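Long-range contacts in toll-like receptor 13 (Mus musculus, PDB 4Z0C), which recognizes and binds bacterial 23S rRNA through its leucine-rich-repeat ectodomain and signals via MYD88 and TRAF6 to activate NF-kappa-B: residues L171-R176 and L191-F196; P387-N392 and A409-T414; V413-Y418 and N434-L439; L639-Q644 and T666-W671; G660-C665 and P691-G696. All blocks are in the same frame, centred on the assembly; numbering follows the deposited sequence.

How the contacts relate
From the N terminus, contact 1 joins LRR 6 to LRR 7, with 14 residues between its segments. Contacts 2 and 3 follow about 53 and 59 Å away, centre to centre. Contact 2 lays 409-414 of LRR 16 on 387-392 of LRR 15, and contact 3 lays LRR 17 on LRR 16; contact 3 begins on the chain where contact 2 ends, sharing Val413 and Thr414, and both touch the second subunit. Contacts 4 and 5 cross, their segments alternating, and touch through Asn669 ND2 to Gln664 O and Leu639 O to Lys662 N. Contact 4 fixes the C-terminal cap to LRR 25, whereas contact 5 closes the cap on itself by a disulfide.

Contact 1. Residues L171-R176 and L191-F196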
# COMPACT_ATOMS: atom_id res chain seq x y z
N LEU A 171 -41.41 0.04 34.70
CA LEU A 171 -41.29 1.38 35.27
C LEU A 171 -41.77 1.40 36.72
O LEU A 171 -42.23 0.38 37.23
CB LEU A 171 -42.06 2.41 34.43
CG LEU A 171 -41.46 2.93 33.12
CD1 LEU A 171 -40.08 2.33 32.86
CD2 LEU A 171 -42.40 2.72 31.96
N ASP A 172 -41.62 2.54 37.38
CA ASP A 172 -42.00 2.68 38.79
C ASP A 172 -43.40 3.31 38.97
O ASP A 172 -43.82 4.14 38.16
CB ASP A 172 -40.93 3.51 39.52
CG ASP A 172 -41.38 3.95 40.91
OD1 ASP A 172 -41.98 5.04 41.00
OD2 ASP A 172 -41.13 3.22 41.89
N HIS A 173 -44.11 2.92 40.03
CA HIS A 173 -45.48 3.40 40.23
C HIS A 173 -45.82 4.06 41.57
O HIS A 173 -46.93 3.92 42.06
CB HIS A 173 -46.49 2.32 39.86
CG HIS A 173 -46.40 1.91 38.43
ND1 HIS A 173 -46.98 2.65 37.41
CD2 HIS A 173 -45.76 0.88 37.83
CE1 HIS A 173 -46.71 2.07 36.25
NE2 HIS A 173 -45.98 1.00 36.48
N SER A 174 -44.85 4.76 42.14
CA SER A 174 -45.12 5.69 43.23
C SER A 174 -44.90 7.08 42.67
O SER A 174 -43.92 7.30 41.96
CB SER A 174 -44.21 5.43 44.43
OG SER A 174 -43.90 4.06 44.55
N PRO A 175 -45.82 8.01 42.95
CA PRO A 175 -45.75 9.34 42.33
C PRO A 175 -44.43 10.07 42.57
O PRO A 175 -43.99 10.22 43.71
CB PRO A 175 -46.91 10.10 42.98
CG PRO A 175 -47.87 9.03 43.38
CD PRO A 175 -47.06 7.82 43.73
N ARG A 176 -43.79 10.48 41.48
CA ARG A 176 -42.59 11.31 41.57
C ARG A 176 -42.43 12.28 40.40
O ARG A 176 -43.18 12.24 39.43
CB ARG A 176 -41.33 10.46 41.79
CG ARG A 176 -41.43 9.00 41.39
CD ARG A 176 -40.13 8.30 41.75
NE ARG A 176 -40.31 6.98 42.35
CZ ARG A 176 -39.62 6.55 43.40
NH1 ARG A 176 -38.75 7.35 44.00
NH2 ARG A 176 -39.82 5.33 43.88
N LEU A 191 -38.14 -3.56 28.47
CA LEU A 191 -39.40 -2.97 28.93
C LEU A 191 -40.63 -3.74 28.49
O LEU A 191 -40.78 -4.05 27.31
CB LEU A 191 -39.54 -1.54 28.41
CG LEU A 191 -38.66 -0.49 29.08
CD1 LEU A 191 -38.84 0.84 28.37
CD2 LEU A 191 -39.03 -0.39 30.54
N ARG A 192 -41.53 -3.99 29.44
CA ARG A 192 -42.82 -4.63 29.15
C ARG A 192 -43.90 -3.57 29.12
O ARG A 192 -45.01 -3.83 28.67
CB ARG A 192 -43.17 -5.68 30.20
CG ARG A 192 -42.21 -6.85 30.29
CD ARG A 192 -42.70 -8.06 29.52
NE ARG A 192 -41.74 -9.15 29.60
CZ ARG A 192 -41.69 -10.04 30.59
NH1 ARG A 192 -40.78 -11.00 30.58
NH2 ARG A 192 -42.56 -9.97 31.59
N GLU A 193 -43.57 -2.36 29.57
CA GLU A 193 -44.57 -1.30 29.66
C GLU A 193 -44.00 0.07 29.32
O GLU A 193 -42.80 0.31 29.45
CB GLU A 193 -45.15 -1.25 31.09
CG GLU A 193 -44.38 -0.29 32.00
CD GLU A 193 -44.61 -0.53 33.49
OE1 GLU A 193 -44.14 -1.56 34.01
OE2 GLU A 193 -45.24 0.34 34.13
N LEU A 194 -44.87 0.97 28.88
CA LEU A 194 -44.50 2.36 28.66
C LEU A 194 -45.49 3.27 29.39
O LEU A 194 -45.91 4.30 28.86
CB LEU A 194 -44.45 2.69 27.16
CG LEU A 194 -43.15 2.30 26.44
CD1 LEU A 194 -43.23 2.56 24.95
CD2 LEU A 194 -41.97 3.04 27.04
N ASN A 195 -45.86 2.89 30.61
CA ASN A 195 -46.83 3.63 31.40
C ASN A 195 -46.14 4.63 32.34
O ASN A 195 -45.62 4.25 33.39
CB ASN A 195 -47.68 2.62 32.20
CG ASN A 195 -48.73 3.29 33.08
OD1 ASN A 195 -48.90 4.51 33.05
ND2 ASN A 195 -49.42 2.48 33.88
N PHE A 196 -46.16 5.91 31.98
CA PHE A 196 -45.47 6.91 32.79
C PHE A 196 -46.37 7.73 33.74
O PHE A 196 -46.02 8.84 34.10
CB PHE A 196 -44.67 7.88 31.90
CG PHE A 196 -43.39 7.30 31.35
CD1 PHE A 196 -43.41 6.48 30.24
CD2 PHE A 196 -42.17 7.60 31.93
CE1 PHE A 196 -42.23 5.96 29.71
CE2 PHE A 196 -40.99 7.07 31.41
CZ PHE A 196 -41.03 6.25 30.30
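The Phe196 ring receives Leu171 CD2 on one face, 4.2 Å from the ring centroid and 21° off the normal, a CH-pi contact displaced toward the rim. At the His173 imidazole the partner comes at the edge: NE2 donates to Glu193 OE2 over 2.6 Å, with the acceptor close to the ring plane. The two side chains meet tip to tip, and ring and carboxylate planes differ by only 17°. OE2 takes the bond on its syn lone pair, a His-carboxylate hydrogen bond which may favour a protonated imidazole. The segments belong to consecutive leucine-rich repeats, LRR 6 and LRR 7, so the contact joins neighbouring coils of the solenoid. Glu193 also turns OE1 to the backbone N of Leu171, a weak bond of 3.2 Å. Leu171, with CG beside its backbone N (chi1 -78°), fills the apolar side of the contact with both methyls: CD2 packs 3.6 Å from Glu193 CG, while CD1 meets Leu191 CD2 at 3.7 Å, the two leucines crossing at about a right angle. Asp172 points away from the partner segment; Arg176 grips it side-on with NE and NH2, and Asp172 OD1 also accepts from Ser174 N in an Asx turn.

Contact 2. Residues P387-N392 and A409-T414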
# COMPACT_ATOMS: atom_id res chain seq x y z
N PRO A 387 -22.87 0.53 -7.28
CA PRO A 387 -22.04 -0.12 -8.30
C PRO A 387 -22.08 0.64 -9.63
O PRO A 387 -22.43 0.06 -10.64
CB PRO A 387 -22.68 -1.50 -8.45
CG PRO A 387 -24.14 -1.27 -8.10
CD PRO A 387 -24.11 -0.23 -7.01
N ILE A 388 -21.73 1.92 -9.59
CA ILE A 388 -21.70 2.80 -10.74
C ILE A 388 -20.29 2.82 -11.33
O ILE A 388 -19.32 3.16 -10.63
CB ILE A 388 -22.01 4.24 -10.27
CG1 ILE A 388 -23.46 4.35 -9.77
CG2 ILE A 388 -21.76 5.25 -11.38
CD1 ILE A 388 -23.72 5.62 -8.91
N THR A 389 -20.14 2.47 -12.60
CA THR A 389 -18.82 2.52 -13.22
C THR A 389 -18.64 3.81 -14.01
O THR A 389 -17.52 4.23 -14.27
CB THR A 389 -18.56 1.33 -14.14
OG1 THR A 389 -19.48 1.35 -15.24
CG2 THR A 389 -18.68 0.02 -13.38
N GLU A 390 -19.76 4.44 -14.36
CA GLU A 390 -19.73 5.61 -15.22
C GLU A 390 -20.86 6.59 -14.90
O GLU A 390 -21.96 6.18 -14.54
CB GLU A 390 -19.84 5.16 -16.69
CG GLU A 390 -18.55 5.32 -17.48
CD GLU A 390 -18.63 4.76 -18.89
OE1 GLU A 390 -18.49 5.54 -19.85
OE2 GLU A 390 -18.84 3.53 -19.04
N LEU A 391 -20.59 7.87 -15.04
CA LEU A 391 -21.60 8.89 -14.82
C LEU A 391 -22.42 9.23 -16.06
O LEU A 391 -21.88 9.71 -17.06
CB LEU A 391 -20.94 10.17 -14.32
CG LEU A 391 -20.40 10.02 -12.91
CD1 LEU A 391 -19.70 11.31 -12.49
CD2 LEU A 391 -21.55 9.66 -11.98
N ASN A 392 -23.73 9.02 -16.00
CA ASN A 392 -24.61 9.54 -17.04
C ASN A 392 -24.86 11.01 -16.79
O ASN A 392 -25.71 11.36 -15.98
CB ASN A 392 -25.96 8.82 -17.09
CG ASN A 392 -26.93 9.46 -18.09
OD1 ASN A 392 -26.50 10.16 -19.03
ND2 ASN A 392 -28.23 9.28 -17.87
N ALA A 409 -16.60 5.41 -2.86
CA ALA A 409 -16.73 3.95 -2.85
C ALA A 409 -17.74 3.42 -3.85
O ALA A 409 -18.25 2.30 -3.71
CB ALA A 409 -17.02 3.44 -1.45
N CYS A 410 -18.02 4.21 -4.88
CA CYS A 410 -18.66 3.65 -6.06
C CYS A 410 -17.59 2.89 -6.86
O CYS A 410 -16.50 2.63 -6.35
CB CYS A 410 -19.27 4.75 -6.90
SG CYS A 410 -20.66 5.55 -6.11
N TRP A 411 -17.89 2.51 -8.10
CA TRP A 411 -16.94 1.74 -8.91
C TRP A 411 -16.42 2.55 -10.09
O TRP A 411 -16.05 2.00 -11.12
CB TRP A 411 -17.57 0.44 -9.41
CG TRP A 411 -17.96 -0.52 -8.34
CD1 TRP A 411 -17.72 -0.41 -7.00
CD2 TRP A 411 -18.67 -1.75 -8.52
NE1 TRP A 411 -18.23 -1.50 -6.33
CE2 TRP A 411 -18.82 -2.34 -7.25
CE3 TRP A 411 -19.20 -2.40 -9.63
CZ2 TRP A 411 -19.46 -3.56 -7.06
CZ3 TRP A 411 -19.85 -3.62 -9.45
CH2 TRP A 411 -19.97 -4.19 -8.17
N ILE A 412 -16.41 3.86 -9.94
CA ILE A 412 -16.18 4.73 -11.08
C ILE A 412 -14.82 4.52 -11.75
O ILE A 412 -13.73 4.54 -11.13
CB ILE A 412 -16.41 6.20 -10.72
CG1 ILE A 412 -17.91 6.40 -10.41
CG2 ILE A 412 -15.90 7.12 -11.85
CD1 ILE A 412 -18.21 7.63 -9.57
N VAL A 413 -14.92 4.31 -13.05
CA VAL A 413 -13.85 3.77 -13.84
C VAL A 413 -13.28 4.89 -14.70
O VAL A 413 -12.13 4.85 -15.11
CB VAL A 413 -14.44 2.60 -14.65
CG1 VAL A 413 -14.50 2.90 -16.15
CG2 VAL A 413 -13.76 1.30 -14.30
N THR A 414 -14.09 5.92 -14.94
CA THR A 414 -13.62 7.03 -15.76
C THR A 414 -14.49 8.27 -15.56
O THR A 414 -15.69 8.17 -15.29
CB THR A 414 -13.58 6.62 -17.26
OG1 THR A 414 -12.81 7.56 -18.02
CG2 THR A 414 -14.98 6.49 -17.82
O HOH W 1 -18.28 9.07 -15.78
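Trp411 presents one indole face to Pro387, and this CH-pi contact marks where two consecutive leucine-rich repeats, LRR 15 and LRR 16, lie against each other in the solenoid. Pro387 CB stands 3.7 Å from the centroid of the six-membered ring and 10° off its normal, over the face. Thr389 meets the same ring differently: CG2 comes at its edge, near the plane, and the two side chains cross obliquely. Further along, Ile388 and Ile412 run side by side, pointing the same way, with CG2 of the first 4.1 Å from CG1 of the second; Glu390 and Thr414 repeat this alignment through CG and CG2. The touching parts of the two backbones run 22° apart and are joined by a firm bond from Val413 N to Thr389 O (2.9 Å, 157°) and a weak one from Trp411 N to Ile388 O. Trp411 and Thr389 also pack on Val413 of the second subunit, so this side of the contact belongs to the dimer interface. Beyond the direct bonds, one water bridges the repeats, accepting from Leu391 N at 2.7 Å and donating to Thr414 O at 2.8 Å.

Contact 3. Residues V413-Y418 and N434-L439; sequences VTIDRY and NNIRTL
Successive coils of the leucine-rich-repeat solenoid meet here, LRR 16 through 413-418 and LRR 17 through 434-439, with the touching parts 31° apart in direction. The contact rests mainly on Ile415. Its CG1 occupies the crowded position between the backbone N and the carbonyl carbon (chi1 44°), and the extended second torsion (171°) carries CD1 toward the other repeat. That methyl reaches two partners: CD1 of Ile436 at 4.1 Å, whose side chain crosses that of Ile415 at about a right angle, and CD1 of Leu439 at 4.2 Å, whose side chain lies alongside and points the same way. Nearer the dimer interface, Val413 CA stands 4.0 Å from Asn435 O. Asn435 turns its OD1 to Arg437 NH2 of the second subunit and its ND2, weakly, to Trp411 O of its own chain, while Val413 packs on Trp411 of the second subunit. Within 413-418, Asp416 OD1 accepts the N-H of Tyr418 at 2.9 Å in an Asx turn. No hydrogen bond crosses between the segments, and all five touching residues are buried; between these two segments the contact is therefore apolar, while just beside it the backbone bond of Ile412 with Asn435 joins the same two repeats.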
# COMPACT_ATOMS: atom_id res chain seq x y z
N VAL A 413 -14.92 4.31 -13.05
CA VAL A 413 -13.85 3.77 -13.84
C VAL A 413 -13.28 4.89 -14.70
O VAL A 413 -12.13 4.85 -15.11
CB VAL A 413 -14.44 2.60 -14.65
CG1 VAL A 413 -14.50 2.90 -16.15
CG2 VAL A 413 -13.76 1.30 -14.30
N THR A 414 -14.09 5.92 -14.94
CA THR A 414 -13.62 7.03 -15.76
C THR A 414 -14.49 8.27 -15.56
O THR A 414 -15.69 8.17 -15.29
CB THR A 414 -13.58 6.62 -17.26
OG1 THR A 414 -12.81 7.56 -18.02
CG2 THR A 414 -14.98 6.49 -17.82
N ILE A 415 -13.87 9.44 -15.65
CA ILE A 415 -14.57 10.72 -15.69
C ILE A 415 -13.85 11.61 -16.69
O ILE A 415 -12.69 11.37 -17.03
CB ILE A 415 -14.57 11.42 -14.29
CG1 ILE A 415 -13.18 11.35 -13.64
CG2 ILE A 415 -15.58 10.79 -13.36
CD1 ILE A 415 -13.04 12.19 -12.38
N ASP A 416 -14.52 12.64 -17.19
CA ASP A 416 -13.84 13.61 -18.05
C ASP A 416 -14.42 15.01 -17.94
O ASP A 416 -15.24 15.29 -17.05
CB ASP A 416 -13.83 13.14 -19.51
CG ASP A 416 -15.23 12.86 -20.05
OD1 ASP A 416 -16.18 13.60 -19.69
OD2 ASP A 416 -15.36 11.90 -20.84
N ARG A 417 -14.05 15.87 -18.89
CA ARG A 417 -14.39 17.29 -18.86
C ARG A 417 -15.89 17.52 -18.94
O ARG A 417 -16.37 18.61 -18.62
CB ARG A 417 -13.71 18.03 -20.02
CG ARG A 417 -14.35 17.71 -21.36
CD ARG A 417 -13.81 18.53 -22.51
NE ARG A 417 -13.44 17.64 -23.60
CZ ARG A 417 -12.51 17.90 -24.51
NH1 ARG A 417 -11.82 19.03 -24.46
NH2 ARG A 417 -12.27 17.01 -25.47
N TYR A 418 -16.63 16.49 -19.34
CA TYR A 418 -18.08 16.63 -19.51
C TYR A 418 -18.84 16.08 -18.32
O TYR A 418 -20.07 16.07 -18.32
CB TYR A 418 -18.56 15.91 -20.78
CG TYR A 418 -17.87 16.35 -22.05
CD1 TYR A 418 -17.98 17.67 -22.51
CD2 TYR A 418 -17.17 15.44 -22.83
CE1 TYR A 418 -17.36 18.07 -23.68
CE2 TYR A 418 -16.55 15.83 -24.00
CZ TYR A 418 -16.66 17.15 -24.42
OH TYR A 418 -16.04 17.53 -25.60
N ASN A 434 -12.85 5.21 -5.50
CA ASN A 434 -13.35 4.69 -6.76
C ASN A 434 -12.28 3.84 -7.47
O ASN A 434 -11.44 3.24 -6.80
CB ASN A 434 -13.91 5.81 -7.63
CG ASN A 434 -15.30 6.27 -7.15
OD1 ASN A 434 -16.29 5.56 -7.33
ND2 ASN A 434 -15.38 7.45 -6.57
N ASN A 435 -12.35 3.74 -8.79
CA ASN A 435 -11.37 2.98 -9.57
C ASN A 435 -10.71 3.86 -10.62
O ASN A 435 -10.44 3.40 -11.72
CB ASN A 435 -12.04 1.80 -10.31
CG ASN A 435 -12.67 0.78 -9.38
OD1 ASN A 435 -12.11 0.44 -8.33
ND2 ASN A 435 -13.83 0.28 -9.76
N ILE A 436 -10.50 5.13 -10.32
CA ILE A 436 -10.06 6.04 -11.37
C ILE A 436 -8.57 5.92 -11.57
O ILE A 436 -7.81 6.07 -10.60
CB ILE A 436 -10.46 7.48 -11.08
CG1 ILE A 436 -11.98 7.57 -10.97
CG2 ILE A 436 -9.98 8.38 -12.19
CD1 ILE A 436 -12.50 8.80 -10.21
N ARG A 437 -8.15 5.64 -12.82
CA ARG A 437 -6.74 5.37 -13.16
C ARG A 437 -6.00 6.54 -13.78
O ARG A 437 -4.79 6.69 -13.57
CB ARG A 437 -6.61 4.14 -14.07
CG ARG A 437 -6.78 2.85 -13.30
CD ARG A 437 -6.83 1.61 -14.17
NE ARG A 437 -7.31 0.50 -13.34
CZ ARG A 437 -6.86 -0.74 -13.40
NH1 ARG A 437 -5.91 -1.08 -14.27
NH2 ARG A 437 -7.36 -1.66 -12.59
N THR A 438 -6.70 7.38 -14.53
CA THR A 438 -6.09 8.59 -15.06
C THR A 438 -7.04 9.79 -14.93
O THR A 438 -8.25 9.65 -14.88
CB THR A 438 -5.68 8.49 -16.55
OG1 THR A 438 -6.79 8.84 -17.37
CG2 THR A 438 -5.21 7.10 -16.89
N LEU A 439 -6.45 10.98 -14.87
CA LEU A 439 -7.20 12.22 -14.78
C LEU A 439 -6.98 12.98 -16.08
O LEU A 439 -5.84 13.25 -16.46
CB LEU A 439 -6.69 13.03 -13.60
CG LEU A 439 -7.63 13.80 -12.69
CD1 LEU A 439 -8.93 13.03 -12.35
CD2 LEU A 439 -6.87 14.17 -11.41

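Contact 4. Residues L639-Q644 and T666-W671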
# COMPACT_ATOMS: atom_id res chain seq x y z
N LEU A 639 19.60 7.19 21.08
CA LEU A 639 20.50 8.19 21.64
C LEU A 639 21.04 7.71 22.98
O LEU A 639 20.27 7.25 23.82
CB LEU A 639 19.77 9.52 21.80
CG LEU A 639 19.86 10.61 20.73
CD1 LEU A 639 20.37 10.11 19.40
CD2 LEU A 639 18.50 11.24 20.55
N LYS A 640 22.36 7.80 23.16
CA LYS A 640 23.03 7.35 24.38
C LYS A 640 23.41 8.51 25.30
O LYS A 640 23.52 8.36 26.52
CB LYS A 640 24.29 6.55 24.05
CG LYS A 640 24.05 5.15 23.48
CD LYS A 640 24.59 5.04 22.05
CE LYS A 640 26.11 5.26 22.02
NZ LYS A 640 26.71 5.34 20.64
N VAL A 641 23.63 9.67 24.70
CA VAL A 641 24.12 10.83 25.42
C VAL A 641 23.44 12.09 24.93
O VAL A 641 23.32 12.30 23.72
CB VAL A 641 25.67 10.99 25.21
CG1 VAL A 641 26.16 12.37 25.69
CG2 VAL A 641 26.44 9.87 25.91
N ILE A 642 22.99 12.92 25.86
CA ILE A 642 22.59 14.27 25.50
C ILE A 642 23.21 15.31 26.46
O ILE A 642 23.39 15.03 27.65
CB ILE A 642 21.06 14.36 25.36
CG1 ILE A 642 20.61 15.70 24.78
CG2 ILE A 642 20.39 14.01 26.66
CD1 ILE A 642 20.12 16.65 25.77
N ASN A 643 23.56 16.49 25.94
CA ASN A 643 24.26 17.51 26.70
C ASN A 643 23.99 18.90 26.14
O ASN A 643 23.25 19.03 25.16
CB ASN A 643 25.78 17.24 26.74
CG ASN A 643 26.43 17.19 25.34
OD1 ASN A 643 26.25 18.08 24.52
ND2 ASN A 643 27.18 16.12 25.08
N GLN A 644 24.63 19.90 26.74
CA GLN A 644 24.44 21.31 26.44
C GLN A 644 24.65 21.65 24.98
O GLN A 644 24.01 22.57 24.46
CB GLN A 644 25.44 22.17 27.24
CG GLN A 644 25.64 21.76 28.67
CD GLN A 644 26.97 21.07 28.92
OE1 GLN A 644 27.12 19.88 28.67
NE2 GLN A 644 27.93 21.82 29.45
N THR A 666 26.08 7.51 33.04
CA THR A 666 27.48 7.82 33.20
C THR A 666 27.57 9.32 33.30
O THR A 666 26.56 10.03 33.15
CB THR A 666 28.33 7.38 31.98
OG1 THR A 666 28.09 8.27 30.88
CG2 THR A 666 28.01 5.95 31.55
N CYS A 667 28.79 9.82 33.49
CA CYS A 667 29.06 11.24 33.64
C CYS A 667 28.83 12.02 32.35
O CYS A 667 28.72 13.25 32.39
CB CYS A 667 30.51 11.46 34.12
SG CYS A 667 30.81 10.98 35.84
N ASP A 668 28.77 11.34 31.21
CA ASP A 668 28.49 12.02 29.95
C ASP A 668 27.12 12.69 29.99
O ASP A 668 26.88 13.69 29.32
CB ASP A 668 28.57 11.06 28.77
CG ASP A 668 29.98 10.60 28.49
OD1 ASP A 668 30.66 10.17 29.45
OD2 ASP A 668 30.42 10.67 27.33
N ASN A 669 26.22 12.14 30.80
CA ASN A 669 24.87 12.65 30.93
C ASN A 669 24.63 13.45 32.20
O ASN A 669 23.47 13.77 32.51
CB ASN A 669 23.85 11.51 30.84
CG ASN A 669 23.69 11.00 29.44
OD1 ASN A 669 23.62 11.79 28.50
ND2 ASN A 669 23.69 9.68 29.28
N LEU A 670 25.71 13.74 32.93
CA LEU A 670 25.59 14.43 34.21
C LEU A 670 24.94 15.80 34.05
O LEU A 670 24.03 16.12 34.78
CB LEU A 670 26.93 14.54 34.93
CG LEU A 670 26.85 15.28 36.28
CD1 LEU A 670 25.89 14.54 37.20
CD2 LEU A 670 28.21 15.44 36.93
N TRP A 671 25.39 16.60 33.08
CA TRP A 671 24.72 17.89 32.88
C TRP A 671 23.22 17.73 32.58
O TRP A 671 22.38 18.44 33.16
CB TRP A 671 25.38 18.72 31.77
CG TRP A 671 24.55 19.98 31.54
CD1 TRP A 671 24.62 21.15 32.25
CD2 TRP A 671 23.50 20.15 30.57
NE1 TRP A 671 23.69 22.05 31.77
CE2 TRP A 671 22.99 21.46 30.74
CE3 TRP A 671 22.96 19.34 29.57
CZ2 TRP A 671 21.96 21.97 29.94
CZ3 TRP A 671 21.93 19.85 28.78
CH2 TRP A 671 21.45 21.15 28.97
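Asn669, just before the helix 670-678 of the LRRCT cap, ties that C-terminal module to the 639-644 segment of LRR 25. From CB, its side chain sets CG beside the backbone N (chi1 -74°), and CG comes to 4.0 Å from Val641 CA. At the tip the amide splits its two ends between backbone groups of the 639-644 loop. OD1 accepts from Ile642 N at 2.9 Å, the donor lying nearly along the C=O axis. ND2 donates to Lys640 O at 3.1 Å, almost straight at 176° and within the amide plane, and also to Gln664 O. Three bonds, to Lys640 O, Gln664 O and Ile642 N, thus grip the buried amide and fix its rotation. Beside it, Val641 CG2 rests 3.8 Å from Asp668 CB. The second half of the contact is Trp671. One indole face is covered by Gln644, whose chain bends at its second torsion, and the amide lies 27° from the ring plane. Trp671 further stacks with Trp675 on the same helix, and Cys667 is disulfide-bonded to Cys709. Gln644 CG sits over the five-membered ring of Trp671, 3.3 Å from its centroid.

Contact 5. Residues G660-C665 and P691-G696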
# COMPACT_ATOMS: atom_id res chain seq x y z
N GLY A 660 12.06 6.68 25.42
CA GLY A 660 12.29 5.56 24.54
C GLY A 660 13.69 5.53 23.94
O GLY A 660 13.90 4.94 22.88
N ASN A 661 14.65 6.21 24.58
CA ASN A 661 16.04 6.17 24.12
C ASN A 661 16.93 5.25 24.95
O ASN A 661 16.43 4.39 25.68
CB ASN A 661 16.62 7.58 24.01
CG ASN A 661 16.18 8.28 22.74
OD1 ASN A 661 16.95 8.40 21.80
ND2 ASN A 661 14.92 8.69 22.69
N LYS A 662 18.24 5.43 24.85
CA LYS A 662 19.19 4.57 25.56
C LYS A 662 20.19 5.39 26.38
O LYS A 662 21.39 5.14 26.34
CB LYS A 662 19.94 3.68 24.58
CG LYS A 662 19.06 2.96 23.56
CD LYS A 662 19.40 1.48 23.52
CE LYS A 662 18.17 0.61 23.74
NZ LYS A 662 17.96 -0.28 22.57
N LEU A 663 19.68 6.36 27.12
CA LEU A 663 20.53 7.29 27.86
C LEU A 663 21.38 6.57 28.92
O LEU A 663 20.85 5.87 29.79
CB LEU A 663 19.67 8.37 28.50
CG LEU A 663 19.52 9.67 27.71
CD1 LEU A 663 19.77 9.47 26.23
CD2 LEU A 663 18.16 10.31 27.95
N GLN A 664 22.69 6.74 28.85
CA GLN A 664 23.56 5.99 29.74
C GLN A 664 23.73 6.68 31.09
O GLN A 664 23.87 7.91 31.16
CB GLN A 664 24.91 5.76 29.08
CG GLN A 664 24.83 5.56 27.59
CD GLN A 664 25.86 4.58 27.10
OE1 GLN A 664 25.75 3.38 27.34
NE2 GLN A 664 26.90 5.09 26.44
N CYS A 665 23.69 5.89 32.16
CA CYS A 665 23.97 6.41 33.49
C CYS A 665 25.48 6.53 33.71
O CYS A 665 26.07 5.75 34.45
CB CYS A 665 23.33 5.52 34.55
SG CYS A 665 21.53 5.54 34.52
N PRO A 691 15.41 4.41 32.51
CA PRO A 691 16.19 3.37 33.18
C PRO A 691 17.67 3.42 32.80
O PRO A 691 18.03 3.93 31.74
CB PRO A 691 15.58 2.09 32.62
CG PRO A 691 15.25 2.46 31.21
CD PRO A 691 14.81 3.92 31.26
N CYS A 692 18.51 2.87 33.67
CA CYS A 692 19.93 2.76 33.37
C CYS A 692 20.12 1.62 32.39
O CYS A 692 19.43 0.61 32.48
CB CYS A 692 20.73 2.52 34.64
SG CYS A 692 20.87 4.00 35.68
N GLN A 693 21.07 1.79 31.47
CA GLN A 693 21.27 0.86 30.37
C GLN A 693 21.86 -0.46 30.85
O GLN A 693 21.86 -1.45 30.12
CB GLN A 693 22.14 1.48 29.28
CG GLN A 693 21.47 1.58 27.93
CD GLN A 693 20.06 2.17 27.99
OE1 GLN A 693 19.83 3.18 28.66
NE2 GLN A 693 19.13 1.54 27.29
N GLN A 694 22.35 -0.46 32.09
CA GLN A 694 22.90 -1.64 32.74
C GLN A 694 21.90 -2.80 32.70
O GLN A 694 20.77 -2.65 33.16
CB GLN A 694 23.23 -1.31 34.19
CG GLN A 694 23.61 -2.51 35.05
CD GLN A 694 25.09 -2.85 34.98
OE1 GLN A 694 25.50 -3.73 34.23
NE2 GLN A 694 25.89 -2.15 35.78
N PRO A 695 22.33 -3.95 32.14
CA PRO A 695 21.51 -5.16 31.98
C PRO A 695 20.80 -5.58 33.27
O PRO A 695 19.72 -6.17 33.21
CB PRO A 695 22.53 -6.21 31.57
CG PRO A 695 23.59 -5.44 30.86
CD PRO A 695 23.67 -4.11 31.56
N GLY A 696 21.40 -5.28 34.42
CA GLY A 696 20.80 -5.56 35.71
C GLY A 696 19.58 -4.70 36.01
O GLY A 696 18.73 -5.08 36.82
O HOH W 2 18.20 6.23 30.74
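Cys665 and Cys692 both hold SG beside their backbone N, with chi1 of -66° and -73°, and between them the disulfide torsion is -89°, close to the perpendicular that such bonds favour. The SG atoms of Cys665 and Cys692 are 2.0 Å apart. This disulfide lies in the LRRCT module, the cysteine-rich cap that closes the C-terminal end of the leucine-rich-repeat solenoid, and it binds the loop at 660-665, which follows strand 655-657, to the chain after helix 670-678. The Cys665 CB points toward the other segment and the two CA atoms are 5.4 Å apart, the nearest backbone approach of the pair.

Away from the sulfurs, Gln693 covers more of the 660-665 segment than any other residue of 691-696. Its chain bends at the second torsion, which folds the terminal amide back across the Lys662 backbone; CD lies 3.5 Å from Lys662 CA. The Lys662 side chain, itself bent at three successive torsions, crosses that of Gln693 at about a right angle. Asn661, by contrast, turns back toward the last repeats: its ND2 bonds Leu634 O and its OD1 accepts from Leu639 N. Cys692 is further linked by a backbone hydrogen bond to Ser699, and Lys662 NZ makes a long, weak ion pair with Glu616 of the second subunit. Between the disulfide and the Lys662 region, a water spans the two backbones, donating to Leu663 O at 2.8 Å and to Pro691 O at 2.5 Å.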